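Local structure of RsfP (Uncultured bacterium, 4GLJ) at residues S101-K107 / D222-H227; P108-P114 / T216-D222; A169-I174 / D194-N200. The protein probably catalyses the phosphate-dependent cleavage of methylthioadenosine to adenine and methylthioribose 1-phosphate, and binds the dye rhodamine B. One frame throughout, in Å; residues are numbered along the deposited sequence. Where two conformers were deposited one is given.

Contacts 2 and 3 pair strands of one mixed sheet, in which 111-119 and 169-173 are neighbours; contact 1 joins, with a single beta bridge, the loops after strands 92-101 and 213-221. Their centres lie 10 to 12 Å apart. Along the chain, contact 3 (parallel) is nested inside the loop closed by contact 2 (antiparallel), and contact 2 inside that closed by contact 1. Contacts 1 and 2 share Asp222; hydrogen bonds tie contact 2 to contact 3, Thr216 OG1 with Asn200 OD1 (2.7 Å), and contact 1 to contact 3, Leu102 N with Asp194 O (2.8 Å). Together they bring Thr221 to Cys225 and Ile196 to Met198 into one rhodamine B pocket.

Contact 1 of 3, residues S101-K107 / D222-H227; sequences SLQETLK and DFDCWH. With RHB (N-[9-(2-carboxyphenyl)-6-(diethylamino)-3H-xanthen-3-ylidene]-N-ethylethanaminium), chain C.
Segment 101-107 leaves strand 92-101 at Ser101 and makes a type I turn from Gln103 to Leu106, closed by Leu106 N to Gln103 O at 3.0 Å. Segment 222-227 turns a corner at Asp222 and meets it in a single parallel bridge, Ser101 with Phe223, CA atoms 4.5 Å apart. Ser101 N donates to Asp222 O at 2.8 Å; Ser101 O accepts from Asp224 N and Trp226 NE1, both at 3.0 Å. Ser101 is t, and its OG takes Gln103 N at 3.0 Å, an ST turn. In this superfamily domain the contact ties together the ends of two parallel strands where residues 222-225 line the dye pocket; Asp224 OD1 is 3.4 Å from O1 of rhodamine B, and OD2 is hydrogen-bonded to Ser185 OG. Phe223 (m) turns its ring edge to Gln103 O, 3.4 Å from CE2, and Glu104 O, 3.8 Å from CZ. Trp226 (p) points the edge of its indole at the loop, CZ2 3.7 Å from Glu104 N, while Arg189 makes a cation-pi contact with it. Glu104 is t, then p, placing OE1 3.2 Å from His227 NE2, a weak hydrogen bond. Lys107 has chi4 p, and NZ reaches Glu104 O at 2.6 Å.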
loop_
_atom_site.group_PDB
_atom_site.type_symbol
_atom_site.label_atom_id
_atom_site.label_comp_id
_atom_site.label_asym_id
_atom_site.label_seq_id
_atom_site.Cartn_x
_atom_site.Cartn_y
_atom_site.Cartn_z
ATOM N N SER A 101 4.674 9.427 -19.229
ATOM C CA SER A 101 4.876 10.827 -18.839
ATOM C C SER A 101 3.643 11.386 -18.142
ATOM O O SER A 101 2.492 11.145 -18.575
ATOM C CB SER A 101 5.116 11.709 -20.085
ATOM O OG SER A 101 4.921 13.105 -19.737
ATOM N N LEU A 102 3.863 12.130 -17.079
ATOM C CA LEU A 102 2.776 12.885 -16.419
ATOM C C LEU A 102 2.851 14.383 -16.715
ATOM O O LEU A 102 2.087 15.166 -16.164
ATOM C CB LEU A 102 2.890 12.672 -14.887
ATOM C CG LEU A 102 2.732 11.222 -14.381
ATOM C CD1 LEU A 102 3.172 11.062 -12.931
ATOM C CD2 LEU A 102 1.263 10.771 -14.583
ATOM N N GLN A 103 3.696 14.817 -17.648
ATOM C CA GLN A 103 3.932 16.244 -17.839
ATOM C C GLN A 103 3.979 16.502 -19.355
ATOM O O GLN A 103 4.635 15.756 -20.133
ATOM C CB GLN A 103 5.284 16.668 -17.188
ATOM C CG GLN A 103 5.413 16.484 -15.676
ATOM C CD GLN A 103 4.368 17.316 -14.920
ATOM O OE1 GLN A 103 3.941 18.342 -15.427
ATOM N NE2 GLN A 103 3.908 16.841 -13.739
ATOM N N GLU A 104 3.275 17.546 -19.768
ATOM C CA GLU A 104 3.261 17.967 -21.194
ATOM C C GLU A 104 4.612 18.054 -21.900
ATOM O O GLU A 104 4.784 17.697 -23.078
ATOM C CB GLU A 104 2.559 19.309 -21.313
ATOM C CG GLU A 104 2.219 19.576 -22.758
ATOM C CD GLU A 104 1.454 18.399 -23.402
ATOM O OE1 GLU A 104 0.440 17.913 -22.798
ATOM O OE2 GLU A 104 1.876 17.975 -24.517
ATOM N N THR A 105 5.585 18.580 -21.183
ATOM C CA THR A 105 6.898 18.789 -21.777
ATOM C C THR A 105 7.757 17.525 -21.836
ATOM O O THR A 105 8.802 17.542 -22.469
ATOM C CB THR A 105 7.663 19.790 -20.939
ATOM O OG1 THR A 105 7.570 19.338 -19.588
ATOM C CG2 THR A 105 7.030 21.187 -21.112
ATOM N N LEU A 106 7.355 16.435 -21.160
ATOM C CA LEU A 106 8.060 15.139 -21.321
ATOM C C LEU A 106 7.315 14.295 -22.347
ATOM O O LEU A 106 6.228 13.703 -22.042
ATOM C CB LEU A 106 8.174 14.384 -19.998
ATOM C CG LEU A 106 8.663 15.277 -18.858
ATOM C CD1 LEU A 106 8.594 14.543 -17.538
ATOM C CD2 LEU A 106 10.083 15.710 -19.104
ATOM N N LYS A 107 7.872 14.235 -23.562
ATOM C CA LYS A 107 7.194 13.605 -24.710
ATOM C C LYS A 107 7.701 12.189 -25.034
ATOM O O LYS A 107 8.871 11.839 -24.721
ATOM C CB LYS A 107 7.376 14.496 -25.987
ATOM C CG LYS A 107 6.504 15.720 -25.902
ATOM C CD LYS A 107 7.111 16.877 -26.673
ATOM C CE LYS A 107 6.128 18.032 -26.770
ATOM N NZ LYS A 107 5.511 18.465 -25.481
ATOM N N ASP A 222 5.054 7.019 -23.593
ATOM C CA ASP A 222 3.802 7.668 -23.967
ATOM C C ASP A 222 3.344 8.533 -22.784
ATOM O O ASP A 222 3.976 8.557 -21.753
ATOM C CB ASP A 222 2.717 6.642 -24.424
ATOM C CG ASP A 222 1.601 7.281 -25.319
ATOM O OD1 ASP A 222 1.596 8.532 -25.499
ATOM O OD2 ASP A 222 0.704 6.538 -25.828
ATOM N N PHE A 223 2.313 9.323 -23.006
ATOM C CA PHE A 223 1.694 10.011 -21.906
ATOM C C PHE A 223 1.050 8.845 -21.177
ATOM O O PHE A 223 0.719 7.808 -21.790
ATOM C CB PHE A 223 0.853 11.199 -22.404
ATOM C CG PHE A 223 1.682 12.307 -23.038
ATOM C CD1 PHE A 223 1.650 12.523 -24.447
ATOM C CD2 PHE A 223 2.521 13.142 -22.231
ATOM C CE1 PHE A 223 2.425 13.538 -25.019
ATOM C CE2 PHE A 223 3.286 14.153 -22.804
ATOM C CZ PHE A 223 3.235 14.362 -24.189
ATOM N N ASP A 224 0.907 9.012 -19.872
ATOM C CA ASP A 224 0.102 8.114 -19.110
ATOM C C ASP A 224 -1.240 8.443 -19.751
ATOM O O ASP A 224 -1.318 9.261 -20.674
ATOM C CB ASP A 224 0.262 8.368 -17.619
ATOM C CG ASP A 224 -0.158 7.185 -16.811
ATOM O OD1 ASP A 224 -0.149 6.017 -17.277
ATOM O OD2 ASP A 224 -0.655 7.410 -15.703
ATOM N N CYS A 225 -2.268 7.749 -19.269
ATOM C CA CYS A 225 -3.692 7.901 -19.641
ATOM C C CYS A 225 -4.339 9.302 -19.489
ATOM O O CYS A 225 -5.451 9.504 -19.988
ATOM C CB CYS A 225 -4.447 6.911 -18.751
ATOM S SG CYS A 225 -4.484 7.369 -16.999
ATOM N N TRP A 226 -3.683 10.243 -18.799
ATOM C CA TRP A 226 -4.197 11.617 -18.668
ATOM C C TRP A 226 -4.349 12.309 -20.019
ATOM O O TRP A 226 -4.717 13.482 -20.095
ATOM C CB TRP A 226 -3.421 12.400 -17.596
ATOM C CG TRP A 226 -2.078 12.922 -18.057
ATOM C CD1 TRP A 226 -0.898 12.205 -18.233
ATOM C CD2 TRP A 226 -1.737 14.306 -18.432
ATOM N NE1 TRP A 226 0.115 13.022 -18.681
ATOM C CE2 TRP A 226 -0.318 14.288 -18.821
ATOM C CE3 TRP A 226 -2.438 15.510 -18.492
ATOM C CZ2 TRP A 226 0.342 15.429 -19.237
ATOM C CZ3 TRP A 226 -1.758 16.656 -18.913
ATOM C CH2 TRP A 226 -0.401 16.614 -19.275
ATOM N N HIS A 227 -4.071 11.550 -21.086
ATOM C CA HIS A 227 -4.278 11.933 -22.489
ATOM C C HIS A 227 -5.232 11.015 -23.233
ATOM O O HIS A 227 -4.989 9.805 -23.296
ATOM C CB HIS A 227 -2.921 11.911 -23.191
ATOM C CG HIS A 227 -2.186 13.231 -23.152
ATOM N ND1 HIS A 227 -2.080 14.032 -24.230
ATOM C CD2 HIS A 227 -1.508 13.876 -22.117
ATOM C CE1 HIS A 227 -1.374 15.132 -23.906
ATOM N NE2 HIS A 227 -1.021 15.034 -22.613
HETATM O O2 RHB C . 1.857 4.451 -23.830
HETATM C C26 RHB C . 2.114 3.661 -24.767
HETATM C C19 RHB C . 2.774 2.368 -24.370
HETATM C C14 RHB C . 2.777 2.030 -23.040
HETATM C C15 RHB C . 3.374 0.844 -22.629
HETATM C C16 RHB C . 4.006 0.001 -23.535
HETATM C C17 RHB C . 4.024 0.347 -24.881
HETATM C C18 RHB C . 3.413 1.530 -25.283
HETATM C C9 RHB C . 2.080 2.873 -22.040
HETATM C C8 RHB C . 0.771 3.478 -22.364
HETATM C C13 RHB C . 0.259 3.273 -23.638
HETATM C C12 RHB C . -0.951 3.844 -23.994
HETATM C C11 RHB C . -1.667 4.612 -23.083
HETATM N N1 RHB C . -2.902 5.146 -23.546
HETATM C C35 RHB C . -3.793 4.064 -24.014
HETATM C C36 RHB C . -3.866 4.005 -25.529
HETATM C C22 RHB C . -3.618 5.954 -22.534
HETATM C C23 RHB C . -5.106 5.650 -22.559
HETATM C C10 RHB C . -1.144 4.816 -21.787
HETATM C C7 RHB C . 0.091 4.240 -21.405
HETATM O O1 RHB C . 0.655 4.427 -20.130
HETATM C C1 RHB C . 1.882 3.861 -19.759
HETATM C C2 RHB C . 2.615 3.081 -20.677
HETATM C C6 RHB C . 2.438 4.037 -18.480
HETATM C C5 RHB C . 3.679 3.429 -18.209
HETATM C C4 RHB C . 4.389 2.677 -19.126
HETATM C C3 RHB C . 3.845 2.498 -20.377
HETATM N N2 RHB C . 4.240 3.506 -16.950
HETATM C C24 RHB C . 3.045 3.483 -16.133
HETATM C C25 RHB C . 3.275 2.444 -15.073
HETATM C C33 RHB C . 4.805 2.184 -16.673
HETATM C C34 RHB C . 6.000 1.890 -17.568
HETATM O O3 RHB C . 1.864 3.952 -25.970
#

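Contact 2 of 3, residues P108-P114 / T216-D222; sequences PLDMVIP and TLALVTD. With RHB (N-[9-(2-carboxyphenyl)-6-(diethylamino)-3H-xanthen-3-ylidene]-N-ethylethanaminium), chain C.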
loop_
_atom_site.group_PDB
_atom_site.type_symbol
_atom_site.label_atom_id
_atom_site.label_comp_id
_atom_site.label_asym_id
_atom_site.label_seq_id
_atom_site.Cartn_x
_atom_site.Cartn_y
_atom_site.Cartn_z
ATOM N N PRO A 108 6.858 11.360 -25.686
ATOM C CA PRO A 108 7.345 10.035 -26.153
ATOM C C PRO A 108 8.645 10.141 -26.952
ATOM O O PRO A 108 8.802 11.042 -27.782
ATOM C CB PRO A 108 6.204 9.525 -27.018
ATOM C CG PRO A 108 4.989 10.151 -26.355
ATOM C CD PRO A 108 5.407 11.532 -25.910
ATOM N N LEU A 109 9.553 9.211 -26.685
ATOM C CA LEU A 109 10.930 9.194 -27.189
ATOM C C LEU A 109 11.895 10.143 -26.466
ATOM O O LEU A 109 13.102 10.089 -26.699
ATOM C CB LEU A 109 11.009 9.439 -28.713
ATOM C CG LEU A 109 10.130 8.624 -29.646
ATOM C CD1 LEU A 109 10.590 9.038 -31.021
ATOM C CD2 LEU A 109 10.230 7.128 -29.467
ATOM N N ASP A 110 11.400 10.991 -25.567
ATOM C CA ASP A 110 12.327 11.702 -24.709
ATOM C C ASP A 110 12.891 10.704 -23.704
ATOM O O ASP A 110 12.269 9.616 -23.402
ATOM C CB ASP A 110 11.659 12.808 -23.923
ATOM C CG ASP A 110 11.320 14.039 -24.764
ATOM O OD1 ASP A 110 11.721 14.137 -25.964
ATOM O OD2 ASP A 110 10.583 14.904 -24.180
ATOM N N MET A 111 14.052 11.067 -23.157
ATOM C CA MET A 111 14.535 10.399 -21.932
ATOM C C MET A 111 14.526 11.349 -20.766
ATOM O O MET A 111 14.533 12.581 -20.953
ATOM C CB MET A 111 15.918 9.803 -22.145
ATOM C CG MET A 111 15.995 9.010 -23.469
ATOM S SD MET A 111 17.564 8.120 -23.591
ATOM C CE MET A 111 17.494 7.474 -25.262
ATOM N N VAL A 112 14.485 10.755 -19.580
ATOM C CA VAL A 112 14.347 11.464 -18.357
ATOM C C VAL A 112 15.324 10.800 -17.382
ATOM O O VAL A 112 15.403 9.565 -17.250
ATOM C CB VAL A 112 12.892 11.395 -17.813
ATOM C CG1 VAL A 112 12.808 12.139 -16.487
ATOM C CG2 VAL A 112 11.931 12.083 -18.809
ATOM N N ILE A 113 16.085 11.640 -16.700
ATOM C CA ILE A 113 16.991 11.130 -15.645
ATOM C C ILE A 113 16.449 11.658 -14.298
ATOM O O ILE A 113 16.749 12.781 -13.880
ATOM C CB ILE A 113 18.472 11.671 -15.820
ATOM C CG1 ILE A 113 18.939 11.501 -17.272
ATOM C CG2 ILE A 113 19.433 11.013 -14.806
ATOM C CD1 ILE A 113 18.829 10.091 -17.737
ATOM N N PRO A 114 15.629 10.880 -13.647
ATOM C CA PRO A 114 14.983 11.447 -12.426
ATOM C C PRO A 114 15.984 11.604 -11.290
ATOM O O PRO A 114 17.071 10.961 -11.295
ATOM C CB PRO A 114 13.927 10.373 -12.083
ATOM C CG PRO A 114 14.487 9.100 -12.693
ATOM C CD PRO A 114 15.072 9.579 -14.021
ATOM N N THR A 216 18.741 5.988 -12.731
ATOM C CA THR A 216 17.750 5.467 -13.710
ATOM C C THR A 216 17.854 6.300 -14.996
ATOM O O THR A 216 17.926 7.512 -14.937
ATOM C CB THR A 216 16.323 5.585 -13.128
ATOM O OG1 THR A 216 16.222 4.643 -12.012
ATOM C CG2 THR A 216 15.265 5.170 -14.185
ATOM N N LEU A 217 17.919 5.603 -16.112
ATOM C CA LEU A 217 17.685 6.230 -17.408
ATOM C C LEU A 217 16.227 5.833 -17.859
ATOM O O LEU A 217 15.976 4.684 -18.225
ATOM C CB LEU A 217 18.723 5.700 -18.419
ATOM C CG LEU A 217 18.559 6.138 -19.890
ATOM C CD1 LEU A 217 18.759 7.642 -19.961
ATOM C CD2 LEU A 217 19.566 5.432 -20.797
ATOM N N ALA A 218 15.286 6.785 -17.766
ATOM C CA ALA A 218 13.871 6.508 -18.075
ATOM C C ALA A 218 13.592 6.863 -19.537
ATOM O O ALA A 218 14.033 7.911 -20.022
ATOM C CB ALA A 218 12.975 7.276 -17.129
ATOM N N LEU A 219 12.860 5.996 -20.200
ATOM C CA LEU A 219 12.518 6.149 -21.593
ATOM C C LEU A 219 11.003 6.382 -21.670
ATOM O O LEU A 219 10.219 5.527 -21.320
ATOM C CB LEU A 219 12.841 4.843 -22.336
ATOM C CG LEU A 219 14.208 4.202 -22.019
ATOM C CD1 LEU A 219 14.406 2.964 -22.893
ATOM C CD2 LEU A 219 15.306 5.228 -22.266
ATOM N N VAL A 220 10.636 7.561 -22.105
ATOM C CA VAL A 220 9.244 7.941 -22.214
ATOM C C VAL A 220 8.584 7.240 -23.370
ATOM O O VAL A 220 8.928 7.411 -24.568
ATOM C CB VAL A 220 9.062 9.489 -22.285
ATOM C CG1 VAL A 220 7.573 9.777 -22.336
ATOM C CG2 VAL A 220 9.755 10.193 -21.078
ATOM N N THR A 221 7.606 6.420 -23.034
ATOM C CA THR A 221 6.968 5.630 -24.073
ATOM C C THR A 221 5.599 6.171 -24.431
ATOM O O THR A 221 5.043 5.851 -25.506
ATOM C CB THR A 221 6.858 4.141 -23.742
ATOM O OG1 THR A 221 6.314 3.993 -22.426
ATOM C CG2 THR A 221 8.231 3.470 -23.826
ATOM N N ASP A 222 5.054 7.019 -23.593
ATOM C CA ASP A 222 3.802 7.668 -23.967
ATOM C C ASP A 222 3.344 8.533 -22.784
ATOM O O ASP A 222 3.976 8.557 -21.753
ATOM C CB ASP A 222 2.717 6.642 -24.424
ATOM C CG ASP A 222 1.601 7.281 -25.319
ATOM O OD1 ASP A 222 1.596 8.532 -25.499
ATOM O OD2 ASP A 222 0.704 6.538 -25.828
HETATM O O2 RHB C . 1.857 4.451 -23.830
HETATM C C26 RHB C . 2.114 3.661 -24.767
HETATM C C19 RHB C . 2.774 2.368 -24.370
HETATM C C14 RHB C . 2.777 2.030 -23.040
HETATM C C15 RHB C . 3.374 0.844 -22.629
HETATM C C16 RHB C . 4.006 0.001 -23.535
HETATM C C17 RHB C . 4.024 0.347 -24.881
HETATM C C18 RHB C . 3.413 1.530 -25.283
HETATM C C9 RHB C . 2.080 2.873 -22.040
HETATM C C8 RHB C . 0.771 3.478 -22.364
HETATM C C13 RHB C . 0.259 3.273 -23.638
HETATM C C12 RHB C . -0.951 3.844 -23.994
HETATM C C11 RHB C . -1.667 4.612 -23.083
HETATM N N1 RHB C . -2.902 5.146 -23.546
HETATM C C35 RHB C . -3.793 4.064 -24.014
HETATM C C36 RHB C . -3.866 4.005 -25.529
HETATM C C22 RHB C . -3.618 5.954 -22.534
HETATM C C23 RHB C . -5.106 5.650 -22.559
HETATM C C10 RHB C . -1.144 4.816 -21.787
HETATM C C7 RHB C . 0.091 4.240 -21.405
HETATM O O1 RHB C . 0.655 4.427 -20.130
HETATM C C1 RHB C . 1.882 3.861 -19.759
HETATM C C2 RHB C . 2.615 3.081 -20.677
HETATM C C6 RHB C . 2.438 4.037 -18.480
HETATM C C5 RHB C . 3.679 3.429 -18.209
HETATM C C4 RHB C . 4.389 2.677 -19.126
HETATM C C3 RHB C . 3.845 2.498 -20.377
HETATM N N2 RHB C . 4.240 3.506 -16.950
HETATM C C24 RHB C . 3.045 3.483 -16.133
HETATM C C25 RHB C . 3.275 2.444 -15.073
HETATM C C33 RHB C . 4.805 2.184 -16.673
HETATM C C34 RHB C . 6.000 1.890 -17.568
HETATM O O3 RHB C . 1.864 3.952 -25.970
HETATM O O HOH W 1 18.356 8.731 -12.443
#
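Apolar side chains pack on both faces of this strand pair. On one face Val112 CB lies 4.2 Å from Ala218 CB, and Val112 CG2 is 3.7 Å from Val220 CG2. On the face of Met111 and Leu219, the extended Met111 side chain sets SD 3.9 Å from both Leu217 CD1 and Leu219 CD2. Ile113 (m, m) brings CD1 to 3.3 Å from Leu217 CD1, a tight approach, and also packs on Ala148, Leu151 and Ile152 of helix 145-157. The backbones beneath are antiparallel, with axes 4.7 Å apart at their closest and an angle of 143° between their directions, so the strands are markedly twisted. Val112 and Ala218 form a hydrogen-bonded pair, Val112 N to Ala218 O at 2.9 Å and Ala218 N to Val112 O at 2.8 Å; Met111 and Leu219 form the adjacent non-hydrogen-bonded pair. In the mixed sheet of the phosphorylase superfamily fold, strand 213-221 lies between strand 111-119 and its parallel neighbour 92-101. Toward the loop, Val220 N donates to Asp110 O at 2.9 Å and Leu109 N to Val220 O at 2.8 Å, while the Asp110 carboxylate turns to Lys107 N, Gln164 N and His166. Pro108 CG rests 3.6 Å from Asp222 CA. At the far end, water 1 donates to Pro114 O and accepts from Thr216 N, each at 2.8 Å. Thr221 and Asp222 belong to the dye pocket; Thr221 OG1, hydrogen-bonded to Val99 O, is 3.5 Å from C3 of rhodamine B.

Contact 3 of 3, residues A169-I174 / D194-N200; sequences ATYVCI and DIIGMTN. With RHB (N-[9-(2-carboxyphenyl)-6-(diethylamino)-3H-xanthen-3-ylidene]-N-ethylethanaminium), chain C; PO4 (phosphate ion), chain D.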
loop_
_atom_site.group_PDB
_atom_site.type_symbol
_atom_site.label_atom_id
_atom_site.label_comp_id
_atom_site.label_asym_id
_atom_site.label_seq_id
_atom_site.Cartn_x
_atom_site.Cartn_y
_atom_site.Cartn_z
ATOM N N ALA A 169 13.747 15.102 -12.296
ATOM C CA ALA A 169 12.326 14.700 -12.313
ATOM C C ALA A 169 12.034 13.694 -11.180
ATOM O O ALA A 169 12.975 13.065 -10.602
ATOM C CB ALA A 169 12.027 14.028 -13.669
ATOM N N THR A 170 10.757 13.583 -10.825
ATOM C CA THR A 170 10.313 12.611 -9.818
ATOM C C THR A 170 9.587 11.430 -10.462
ATOM O O THR A 170 8.630 11.665 -11.217
ATOM C CB THR A 170 9.389 13.272 -8.791
ATOM O OG1 THR A 170 10.174 14.217 -8.083
ATOM C CG2 THR A 170 8.863 12.218 -7.811
ATOM N N TYR A 171 10.066 10.193 -10.194
ATOM C CA TYR A 171 9.503 8.925 -10.729
ATOM C C TYR A 171 8.566 8.378 -9.678
ATOM O O TYR A 171 8.972 8.106 -8.558
ATOM C CB TYR A 171 10.657 7.921 -10.944
ATOM C CG TYR A 171 10.359 6.487 -11.430
ATOM C CD1 TYR A 171 9.683 5.519 -10.604
ATOM C CD2 TYR A 171 10.847 6.041 -12.666
ATOM C CE1 TYR A 171 9.485 4.174 -11.049
ATOM C CE2 TYR A 171 10.660 4.689 -13.077
ATOM C CZ TYR A 171 9.973 3.779 -12.278
ATOM O OH TYR A 171 9.873 2.453 -12.769
ATOM N N VAL A 172 7.287 8.170 -10.044
ATOM C CA VAL A 172 6.404 7.520 -9.065
ATOM C C VAL A 172 6.307 6.057 -9.533
ATOM O O VAL A 172 6.024 5.791 -10.685
ATOM C CB VAL A 172 5.008 8.204 -8.940
ATOM C CG1 VAL A 172 4.316 8.248 -10.284
ATOM C CG2 VAL A 172 4.118 7.361 -7.994
ATOM N N CYS A 173 6.487 5.112 -8.584
ATOM C CA CYS A 173 6.478 3.709 -8.906
ATOM C C CYS A 173 5.185 3.138 -8.367
ATOM O O CYS A 173 4.979 3.189 -7.182
ATOM C CB CYS A 173 7.618 2.990 -8.212
ATOM S SG CYS A 173 7.919 1.346 -9.005
ATOM N N ILE A 174 4.411 2.483 -9.241
ATOM C CA ILE A 174 3.148 1.892 -8.806
ATOM C C ILE A 174 3.274 0.390 -8.914
ATOM O O ILE A 174 4.232 -0.164 -9.549
ATOM C CB ILE A 174 1.957 2.429 -9.660
ATOM C CG1 ILE A 174 2.092 1.991 -11.148
ATOM C CG2 ILE A 174 1.775 3.966 -9.466
ATOM C CD1 ILE A 174 0.759 2.133 -11.923
ATOM N N ASP A 194 6.567 13.313 -12.193
ATOM C CA ASP A 194 6.777 13.703 -13.591
ATOM C C ASP A 194 6.647 12.521 -14.561
ATOM O O ASP A 194 6.232 12.704 -15.702
ATOM C CB ASP A 194 8.188 14.302 -13.706
ATOM C CG ASP A 194 8.322 15.584 -12.874
ATOM O OD1 ASP A 194 9.171 15.635 -11.951
ATOM O OD2 ASP A 194 7.516 16.538 -13.127
ATOM N N ILE A 195 7.031 11.346 -14.093
ATOM C CA ILE A 195 6.998 10.109 -14.854
ATOM C C ILE A 195 6.529 8.975 -13.896
ATOM O O ILE A 195 6.690 9.080 -12.685
ATOM C CB ILE A 195 8.361 9.780 -15.473
ATOM C CG1 ILE A 195 9.452 9.600 -14.387
ATOM C CG2 ILE A 195 8.732 10.874 -16.509
ATOM C CD1 ILE A 195 10.859 9.237 -14.882
ATOM N N ILE A 196 5.982 7.926 -14.498
ATOM C CA ILE A 196 5.409 6.802 -13.846
ATOM C C ILE A 196 5.951 5.506 -14.384
ATOM O O ILE A 196 5.944 5.236 -15.623
ATOM C CB ILE A 196 3.846 6.855 -13.890
ATOM C CG1 ILE A 196 3.223 5.592 -13.205
ATOM C CG2 ILE A 196 3.317 7.015 -15.314
ATOM C CD1 ILE A 196 1.874 5.942 -12.619
ATOM N N GLY A 197 6.376 4.641 -13.480
ATOM C CA GLY A 197 6.836 3.326 -13.924
ATOM C C GLY A 197 6.412 2.280 -12.868
ATOM O O GLY A 197 5.689 2.627 -11.942
ATOM N N MET A 198 6.806 1.005 -13.053
ATOM C CA MET A 198 6.319 -0.070 -12.145
ATOM C C MET A 198 7.455 -0.831 -11.514
ATOM O O MET A 198 7.203 -1.808 -10.770
ATOM C CB MET A 198 5.408 -1.027 -12.934
ATOM C CG MET A 198 4.186 -0.315 -13.555
ATOM S SD MET A 198 3.101 -1.507 -14.350
ATOM C CE MET A 198 1.861 -0.394 -14.959
ATOM N N THR A 199 8.702 -0.459 -11.849
ATOM C CA THR A 199 9.795 -1.414 -11.490
ATOM C C THR A 199 10.956 -0.852 -10.614
ATOM O O THR A 199 11.686 -1.661 -9.983
ATOM C CB THR A 199 10.473 -2.013 -12.775
ATOM O OG1 THR A 199 10.935 -0.905 -13.597
ATOM C CG2 THR A 199 9.518 -2.822 -13.559
ATOM N N ASN A 200 11.174 0.474 -10.598
ATOM C CA ASN A 200 12.397 0.959 -9.971
ATOM C C ASN A 200 12.327 0.998 -8.438
ATOM O O ASN A 200 13.350 1.192 -7.783
ATOM C CB ASN A 200 12.861 2.273 -10.628
ATOM C CG ASN A 200 13.496 2.007 -12.037
ATOM O OD1 ASN A 200 14.487 2.618 -12.376
ATOM N ND2 ASN A 200 13.012 0.961 -12.774
HETATM O O2 RHB C . 1.857 4.451 -23.830
HETATM C C26 RHB C . 2.114 3.661 -24.767
HETATM C C19 RHB C . 2.774 2.368 -24.370
HETATM C C14 RHB C . 2.777 2.030 -23.040
HETATM C C15 RHB C . 3.374 0.844 -22.629
HETATM C C16 RHB C . 4.006 0.001 -23.535
HETATM C C17 RHB C . 4.024 0.347 -24.881
HETATM C C18 RHB C . 3.413 1.530 -25.283
HETATM C C9 RHB C . 2.080 2.873 -22.040
HETATM C C8 RHB C . 0.771 3.478 -22.364
HETATM C C13 RHB C . 0.259 3.273 -23.638
HETATM C C12 RHB C . -0.951 3.844 -23.994
HETATM C C11 RHB C . -1.667 4.612 -23.083
HETATM N N1 RHB C . -2.902 5.146 -23.546
HETATM C C35 RHB C . -3.793 4.064 -24.014
HETATM C C36 RHB C . -3.866 4.005 -25.529
HETATM C C22 RHB C . -3.618 5.954 -22.534
HETATM C C23 RHB C . -5.106 5.650 -22.559
HETATM C C10 RHB C . -1.144 4.816 -21.787
HETATM C C7 RHB C . 0.091 4.240 -21.405
HETATM O O1 RHB C . 0.655 4.427 -20.130
HETATM C C1 RHB C . 1.882 3.861 -19.759
HETATM C C2 RHB C . 2.615 3.081 -20.677
HETATM C C6 RHB C . 2.438 4.037 -18.480
HETATM C C5 RHB C . 3.679 3.429 -18.209
HETATM C C4 RHB C . 4.389 2.677 -19.126
HETATM C C3 RHB C . 3.845 2.498 -20.377
HETATM N N2 RHB C . 4.240 3.506 -16.950
HETATM C C24 RHB C . 3.045 3.483 -16.133
HETATM C C25 RHB C . 3.275 2.444 -15.073
HETATM C C33 RHB C . 4.805 2.184 -16.673
HETATM C C34 RHB C . 6.000 1.890 -17.568
HETATM O O3 RHB C . 1.864 3.952 -25.970
HETATM P P PO4 D . 10.446 -1.508 -17.044
HETATM O O1 PO4 D . 9.057 -1.834 -17.510
HETATM O O2 PO4 D . 11.096 -0.957 -18.291
HETATM O O3 PO4 D . 10.265 -0.516 -15.957
HETATM O O4 PO4 D . 11.220 -2.729 -16.559
#
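Strands 169-173 and 195-197 are the parallel strands of a beta-alpha-beta unit whose crossover is helix 182-190; their axes approach to 4.7 Å at 31°. Ala169 CA lies 3.3 Å from Asp194 OD1. The same oxygen accepts Thr170 N at 2.8 Å, and Thr170 O takes Asp194 N at 2.8 Å and, weakly, Ile195 N at 3.3 Å. Tyr171 pairs with Ile195, its CD2 3.9 Å from Ile195 CD1; Asn200 CB makes a CH-pi contact with one ring face, 4.1 Å from the centroid, and Gly197 N lies over the opposite one. Tyr171 OH accepts Thr199 N at 3.3 Å and Asn200 N at 3.2 Å, and a CB on Gly197 would collide with it. Val172 N donates to Ile195 O at 2.9 Å, and Val172 O receives Gly197 N at 3.0 Å. Cys173 SG lies 3.5 Å from Thr199 N. Ile174 N bonds Gly197 O at 3.0 Å, and Ile174 CG2 meets Ile196 CD1 at 3.7 Å. Beyond, Met198 CE is 3.2 Å from C25 of rhodamine B. A phosphate, probably from the crystallisation liquor, is hydrogen-bonded by Ser22, Arg64, His65 and Ala98, and Thr199 OG1 donates to its O3 at a very short 2.5 Å.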